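Local coordinates for protein endo-xylogalacturonan hydrolase A (Aspergillus tubingensis, PDB 4C2L) that hydrolyses xylogalacturonan, the xylose-substituted galacturonan of the hairy regions of pectin, as a secreted glycosidase of family 28, at residues C19-G24 with T36-S41; D85-S88 with A92-S95. All coordinates share one frame; numbering follows the deposited sequence.

Contact 1: C19-G24 with T36-S41; sequences CTPTAG and TEALSS. With MAN (alpha-D-mannopyranose), chain C.
A38 turns its methyl group outward from helix 32-42 into the angle between the side chains of C19 and P21. Its CB lies 3.9 Å from C19 CB and 4.0 Å from P21 CG, so the cysteine stem and the rim of the proline ring share one small helix side chain. The backbones come close, with P21 CA 5.5 Å from A38 CA. The sulfur continues past this methyl along the helix surface. With SG anti to the carbonyl carbon (chi1 -77°), C19 reaches the next turn, where SG rests 3.7 Å from the carbonyl A38 O and 3.8 Å from S41 OG. These are van der Waals contacts; what fixes the sulfur is its disulfide to C42, the last residue of helix 32-42. T20 points the other way, and its OG1 carries an O-linked mannose through a 1.4 Å bond to MAN C1, on the side turned from the helix. C19 pairs by backbone hydrogen bonds with strand 47-50, and P21 leans on I48 and F50 of that strand. Behind A38, L39 faces I48, C70 and I72, consistent with helix 32-42 capping the N-terminal end of the parallel beta-helix, as in related polygalacturonases.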
loop_
_atom_site.group_PDB
_atom_site.type_symbol
_atom_site.label_atom_id
_atom_site.label_comp_id
_atom_site.label_asym_id
_atom_site.label_seq_id
_atom_site.Cartn_x
_atom_site.Cartn_y
_atom_site.Cartn_z
ATOM N N CYS A 19 26.083 -18.285 0.690
ATOM C CA CYS A 19 26.104 -18.612 -0.736
ATOM C C CYS A 19 26.025 -17.309 -1.521
ATOM O O CYS A 19 25.218 -16.437 -1.186
ATOM C CB CYS A 19 24.876 -19.471 -1.095
ATOM S SG CYS A 19 24.942 -21.223 -0.614
ATOM N N THR A 20 26.839 -17.174 -2.562
ATOM C CA THR A 20 26.698 -16.051 -3.480
ATOM C C THR A 20 26.232 -16.564 -4.833
ATOM O O THR A 20 26.984 -17.267 -5.502
ATOM C CB THR A 20 28.023 -15.289 -3.648
ATOM O OG1 THR A 20 28.464 -14.864 -2.357
ATOM C CG2 THR A 20 27.864 -14.079 -4.577
ATOM N N PRO A 21 25.012 -16.193 -5.262
ATOM C CA PRO A 21 24.539 -16.711 -6.556
ATOM C C PRO A 21 25.421 -16.262 -7.699
ATOM O O PRO A 21 25.883 -15.118 -7.723
ATOM C CB PRO A 21 23.151 -16.080 -6.732
ATOM C CG PRO A 21 22.808 -15.465 -5.415
ATOM C CD PRO A 21 24.067 -15.241 -4.646
ATOM N N THR A 22 25.633 -17.161 -8.654
ATOM C CA THR A 22 26.402 -16.837 -9.848
ATOM C C THR A 22 25.660 -15.833 -10.713
ATOM O O THR A 22 24.536 -16.077 -11.119
ATOM C CB THR A 22 26.667 -18.110 -10.674
ATOM O OG1 THR A 22 27.290 -19.078 -9.827
ATOM C CG2 THR A 22 27.572 -17.802 -11.853
ATOM N N ALA A 23 26.288 -14.690 -10.964
ATOM C CA ALA A 23 25.722 -13.682 -11.838
ATOM C C ALA A 23 26.124 -14.005 -13.278
ATOM O O ALA A 23 27.315 -14.127 -13.579
ATOM C CB ALA A 23 26.218 -12.297 -11.426
ATOM N N GLY A 24 25.139 -14.156 -14.162
ATOM C CA GLY A 24 25.393 -14.455 -15.577
ATOM C C GLY A 24 25.981 -13.282 -16.338
ATOM O O GLY A 24 26.638 -13.470 -17.382
ATOM N N THR A 36 17.795 -19.261 -6.918
ATOM C CA THR A 36 17.044 -20.245 -6.134
ATOM C C THR A 36 17.903 -21.432 -5.742
ATOM O O THR A 36 17.662 -22.042 -4.710
ATOM C CB THR A 36 15.736 -20.699 -6.812
ATOM O OG1 THR A 36 16.045 -21.228 -8.108
ATOM C CG2 THR A 36 14.780 -19.502 -6.949
ATOM N N GLU A 37 18.914 -21.757 -6.536
ATOM C CA GLU A 37 19.818 -22.835 -6.131
ATOM C C GLU A 37 20.634 -22.395 -4.917
ATOM O O GLU A 37 20.821 -23.181 -3.992
ATOM C CB GLU A 37 20.725 -23.290 -7.270
ATOM C CG GLU A 37 21.346 -24.669 -7.028
ATOM C CD GLU A 37 22.523 -24.608 -6.077
ATOM O OE1 GLU A 37 23.229 -23.565 -6.089
ATOM O OE2 GLU A 37 22.739 -25.591 -5.321
ATOM N N ALA A 38 21.094 -21.142 -4.922
ATOM C CA ALA A 38 21.803 -20.593 -3.763
ATOM C C ALA A 38 20.904 -20.603 -2.528
ATOM O O ALA A 38 21.338 -21.001 -1.436
ATOM C CB ALA A 38 22.297 -19.177 -4.054
ATOM N N LEU A 39 19.648 -20.189 -2.696
ATOM C CA LEU A 39 18.690 -20.216 -1.594
ATOM C C LEU A 39 18.428 -21.642 -1.115
ATOM O O LEU A 39 18.359 -21.902 0.083
ATOM C CB LEU A 39 17.375 -19.513 -1.969
ATOM C CG LEU A 39 16.536 -19.052 -0.771
ATOM C CD1 LEU A 39 17.248 -17.939 -0.000
ATOM C CD2 LEU A 39 15.163 -18.567 -1.218
ATOM N N SER A 40 18.283 -22.573 -2.047
ATOM C CA SER A 40 18.051 -23.957 -1.665
ATOM C C SER A 40 19.252 -24.525 -0.907
ATOM O O SER A 40 19.104 -25.269 0.080
ATOM C CB SER A 40 17.762 -24.812 -2.898
ATOM O OG SER A 40 17.229 -26.046 -2.456
ATOM N N SER A 41 20.441 -24.149 -1.352
ATOM C CA SER A 41 21.660 -24.671 -0.755
ATOM C C SER A 41 21.918 -24.080 0.648
ATOM O O SER A 41 22.270 -24.818 1.575
ATOM C CB SER A 41 22.838 -24.420 -1.686
ATOM O OG SER A 41 24.043 -24.873 -1.090
HETATM C C1 MAN C . 29.844 -15.253 -2.148
HETATM C C2 MAN C . 29.960 -15.346 -0.628
HETATM C C3 MAN C . 29.855 -13.968 0.020
HETATM C C4 MAN C . 30.781 -12.961 -0.657
HETATM C C5 MAN C . 30.580 -12.976 -2.184
HETATM C C6 MAN C . 31.535 -12.046 -2.925
HETATM O O2 MAN C . 31.211 -15.926 -0.294
HETATM O O3 MAN C . 30.174 -14.096 1.393
HETATM O O4 MAN C . 30.511 -11.683 -0.134
HETATM O O5 MAN C . 30.756 -14.296 -2.669
HETATM O O6 MAN C . 32.842 -12.591 -2.883
#

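Contact 2: D85-S88 with A92-S95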
loop_
_atom_site.group_PDB
_atom_site.type_symbol
_atom_site.label_atom_id
_atom_site.label_comp_id
_atom_site.label_asym_id
_atom_site.label_seq_id
_atom_site.Cartn_x
_atom_site.Cartn_y
_atom_site.Cartn_z
ATOM N N ASP A 85 4.609 -10.053 -21.984
ATOM C CA ASP A 85 3.928 -11.308 -22.290
ATOM C C ASP A 85 4.143 -12.304 -21.154
ATOM O O ASP A 85 3.222 -13.033 -20.770
ATOM C CB ASP A 85 4.467 -11.935 -23.587
ATOM C CG ASP A 85 3.936 -11.267 -24.854
ATOM O OD1 ASP A 85 3.057 -10.386 -24.787
ATOM O OD2 ASP A 85 4.416 -11.651 -25.944
ATOM N N TYR A 86 5.367 -12.357 -20.629
ATOM C CA TYR A 86 5.650 -13.291 -19.538
ATOM C C TYR A 86 4.857 -12.935 -18.268
ATOM O O TYR A 86 4.238 -13.800 -17.631
ATOM C CB TYR A 86 7.154 -13.355 -19.231
ATOM C CG TYR A 86 7.436 -14.213 -18.026
ATOM C CD1 TYR A 86 7.549 -15.611 -18.148
ATOM C CD2 TYR A 86 7.532 -13.642 -16.736
ATOM C CE1 TYR A 86 7.777 -16.403 -17.030
ATOM C CE2 TYR A 86 7.754 -14.428 -15.626
ATOM C CZ TYR A 86 7.882 -15.799 -15.769
ATOM O OH TYR A 86 8.112 -16.566 -14.656
ATOM N N TRP A 87 4.888 -11.661 -17.896
ATOM C CA TRP A 87 4.279 -11.225 -16.637
ATOM C C TRP A 87 2.785 -11.159 -16.672
ATOM O O TRP A 87 2.141 -11.078 -15.619
ATOM C CB TRP A 87 4.847 -9.856 -16.237
ATOM C CG TRP A 87 6.288 -9.972 -15.850
ATOM C CD1 TRP A 87 7.404 -9.437 -16.496
ATOM C CD2 TRP A 87 6.822 -10.720 -14.715
ATOM N NE1 TRP A 87 8.561 -9.794 -15.836
ATOM C CE2 TRP A 87 8.281 -10.560 -14.762
ATOM C CE3 TRP A 87 6.260 -11.481 -13.700
ATOM C CZ2 TRP A 87 9.116 -11.144 -13.814
ATOM C CZ3 TRP A 87 7.112 -12.055 -12.742
ATOM C CH2 TRP A 87 8.506 -11.890 -12.805
ATOM N N SER A 88 2.211 -11.207 -17.872
ATOM C CA SER A 88 0.759 -11.086 -18.039
ATOM C C SER A 88 -0.031 -12.036 -17.117
ATOM O O SER A 88 0.119 -13.256 -17.200
ATOM C CB SER A 88 0.379 -11.359 -19.505
ATOM O OG SER A 88 -1.003 -11.126 -19.688
ATOM N N ALA A 92 2.942 -12.619 -8.785
ATOM C CA ALA A 92 4.078 -12.106 -8.015
ATOM C C ALA A 92 5.351 -12.107 -8.852
ATOM O O ALA A 92 5.571 -13.015 -9.653
ATOM C CB ALA A 92 4.302 -12.985 -6.800
ATOM N N MET A 93 6.183 -11.088 -8.655
ATOM C CA MET A 93 7.524 -11.104 -9.236
ATOM C C MET A 93 8.478 -11.774 -8.258
ATOM O O MET A 93 9.290 -12.613 -8.659
ATOM C CB MET A 93 7.955 -9.677 -9.536
ATOM C CG MET A 93 6.927 -8.990 -10.424
ATOM S SD MET A 93 7.369 -7.299 -10.840
ATOM C CE MET A 93 8.623 -7.589 -12.072
ATOM N N ILE A 94 8.400 -11.386 -6.984
ATOM C CA ILE A 94 9.064 -12.124 -5.906
ATOM C C ILE A 94 7.965 -12.740 -5.050
ATOM O O ILE A 94 7.135 -12.019 -4.470
ATOM C CB ILE A 94 9.954 -11.213 -5.019
ATOM C CG1 ILE A 94 11.002 -10.507 -5.878
ATOM C CG2 ILE A 94 10.629 -12.029 -3.923
ATOM C CD1 ILE A 94 11.729 -9.387 -5.134
ATOM N N SER A 95 7.946 -14.071 -4.996
ATOM C CA SER A 95 6.866 -14.786 -4.292
ATOM C C SER A 95 7.398 -15.333 -2.966
ATOM O O SER A 95 8.404 -16.051 -2.942
ATOM C CB SER A 95 6.310 -15.913 -5.167
ATOM O OG SER A 95 5.429 -16.739 -4.401
#
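The M93 side chain lies over one face of the W87 six-membered ring, and the two side chains cross at about a right angle. Packing is tight here: M93 CG sits 4.1 Å from the ring centroid in a CH-pi contact, 21° off the normal. The chain then bends at chi3 (76°), which brings CE back to 4.0 Å from W87 CZ2, toward the rim. SD stands almost on the ring normal, 5.0 Å from the centroid, a Met-aromatic contact. In the right-handed parallel beta-helix of family 28, M93 and I94 form a corner of one coil, and M93 pairs by backbone hydrogen bonds with L62 and T134 of the adjoining coils. At the ring edge, near its plane, A92 O comes within 3.6 Å of W87 CZ3, and M93 CA is nearly as close to the same carbon. The opposite face receives the edge of the neighbouring Y86 ring, while the indole NE1 hydrogen-bonds to A81 O. On the outer side packing gives way to solvent: D85 and S88, the latter just past the helix, are exposed, and Y86 is partly so, its ring in a cation-pi contact with R90 and its OH hydrogen-bonded to V61 N.

In the fold
The two contacts follow one another along the chain, their centres about 20 Å apart and nearest atoms about 7 Å apart. Contact 1 is the more peripheral, about 30 Å from the chain centre; it is partly buried and joins the N-terminal loop to the first helix. Contact 2, about 19 Å from that centre, buries all its touching residues and fits a short helix against a coil corner. Small apolar groups and a disulfide sulfur characterise the first, with a mannose on the outward side of the loop; an aromatic face met by a thioether characterises the second. L64, in the loop after strand 62-63, is touched by L39 and I94, neither taking part in its own contact.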